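Predicted HD superfamily hydrolase (PDB 2PQ7) binds iron ions and is probably a metal-dependent hydrolase of the HD superfamily. Local coordinates at the interface of chains A and B. Sequence-based numbering; all coordinates share one arbitrary frame. Chains: chain A/B, Predicted HD superfamily hydrolase.

The interface of chains A and B. Residues chain A 139, 201-202, 205; chain B 205, 208-209, 212.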
# COMPACT_ATOMS: atom_id res chain seq x y z
N ALA A 139 -5.76 -4.57 1.49
CA ALA A 139 -4.34 -4.26 1.61
C ALA A 139 -3.49 -5.00 0.59
O ALA A 139 -2.59 -4.42 -0.04
CB ALA A 139 -3.86 -4.57 2.99
N ASP A 201 -15.61 -2.96 4.85
CA ASP A 201 -14.44 -2.76 5.64
C ASP A 201 -13.19 -2.58 4.75
O ASP A 201 -12.41 -1.61 4.92
CB ASP A 201 -14.30 -3.96 6.54
CG ASP A 201 -13.08 -3.93 7.39
OD1 ASP A 201 -12.88 -2.96 8.17
OD2 ASP A 201 -12.32 -4.91 7.34
N ARG A 202 -12.98 -3.49 3.81
CA ARG A 202 -11.84 -3.37 2.92
C ARG A 202 -11.91 -2.11 2.06
O ARG A 202 -10.88 -1.45 1.87
CB ARG A 202 -11.73 -4.58 2.02
CG ARG A 202 -11.32 -5.79 2.78
CD ARG A 202 -11.25 -6.95 1.82
NE ARG A 202 -10.89 -8.18 2.49
CZ ARG A 202 -10.40 -9.25 1.87
NH1 ARG A 202 -10.16 -9.23 0.57
NH2 ARG A 202 -10.04 -10.31 2.57
N PHE A 205 -10.96 0.93 3.97
CA PHE A 205 -9.51 0.96 4.16
C PHE A 205 -8.83 1.47 2.90
O PHE A 205 -7.91 2.31 2.98
CB PHE A 205 -8.96 -0.43 4.57
CG PHE A 205 -7.48 -0.41 4.82
CD1 PHE A 205 -7.00 0.19 5.96
CD2 PHE A 205 -6.59 -0.87 3.89
CE1 PHE A 205 -5.65 0.26 6.21
CE2 PHE A 205 -5.20 -0.80 4.14
CZ PHE A 205 -4.76 -0.22 5.29
N PHE B 205 -1.54 3.70 10.99
CA PHE B 205 -2.05 3.33 9.67
C PHE B 205 -1.17 2.24 9.07
O PHE B 205 -1.69 1.25 8.50
CB PHE B 205 -2.15 4.54 8.72
CG PHE B 205 -2.72 4.19 7.38
CD1 PHE B 205 -4.05 3.91 7.27
CD2 PHE B 205 -1.91 4.02 6.28
CE1 PHE B 205 -4.61 3.55 6.06
CE2 PHE B 205 -2.47 3.65 5.04
CZ PHE B 205 -3.81 3.40 4.96
N GLU B 208 -1.96 -1.08 10.83
CA GLU B 208 -3.20 -1.62 10.29
C GLU B 208 -2.99 -2.22 8.89
O GLU B 208 -3.54 -3.28 8.59
CB GLU B 208 -4.28 -0.56 10.22
CG GLU B 208 -5.63 -1.12 9.71
CD GLU B 208 -6.75 -0.13 9.75
OE1 GLU B 208 -6.59 0.94 10.38
OE2 GLU B 208 -7.80 -0.39 9.14
N PHE B 209 -2.22 -1.55 8.05
CA PHE B 209 -1.94 -2.06 6.72
C PHE B 209 -1.30 -3.45 6.82
O PHE B 209 -1.71 -4.38 6.10
CB PHE B 209 -1.02 -1.14 5.91
CG PHE B 209 -0.85 -1.58 4.48
CD1 PHE B 209 0.02 -2.59 4.15
CD2 PHE B 209 -1.62 -1.01 3.47
CE1 PHE B 209 0.13 -3.02 2.83
CE2 PHE B 209 -1.50 -1.42 2.17
CZ PHE B 209 -0.64 -2.43 1.86
N ARG B 212 -3.73 -6.13 8.14
CA ARG B 212 -4.66 -6.50 7.10
C ARG B 212 -4.01 -7.35 6.03
O ARG B 212 -4.60 -8.31 5.58
CB ARG B 212 -5.30 -5.26 6.44
CG ARG B 212 -6.31 -4.56 7.30
CD ARG B 212 -6.87 -3.32 6.60
NE ARG B 212 -7.88 -2.73 7.45
CZ ARG B 212 -9.15 -3.11 7.49
NH1 ARG B 212 -9.59 -4.10 6.71
NH2 ARG B 212 -9.99 -2.52 8.34
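B:Arg212 meets A:Asp201 tip to tip in a salt bridge between the 193-217 helices of the two subunits. The grip is end-on: B:Arg212 NH1 donates a hydrogen bond to A:Asp201 OD2 at 2.9 Å, and NH2 one of the same length to OD1. Aspartate suits the place because its two oxygens match two N-H donors. Both oxygens lie near the guanidinium plane, but the carboxylate is turned 46° from it, and both approaches are tilted, OD1 being met on its syn side and OD2 from further above the carboxylate plane. Arginine still has another edge to use: B:Arg212 NE gives a 2.9 Å hydrogen bond to the anti lone pair of B:Glu208 OE2, which also accepts a longer, more bent one from NH2. This glutamate, one helical turn away, positions the guanidinium, probably offsets its charge and also lies against A:Phe205.

Apolar packing centres on A:Phe205, whose CG lies anti to the backbone N (chi1 -178°), sending the ring across to chain B. Flat phenylalanine offers both face and edge: B:Arg212, extended from CG to NE, lays CD over one face of A:Phe205, 3.5 Å from the ring centroid (CH-pi), while B:Phe209 CD2 meets the edge in plane, 3.6 Å from A:Phe205 CE2. A:Phe205 and B:Phe205 touch through their CE1 atoms at 3.5 Å. Small A:Ala139 lets its CB sit over the face of B:Phe209.

Repeated by two-fold symmetry, this patch helps hold the deposited assembly together, possibly as a biological dimer.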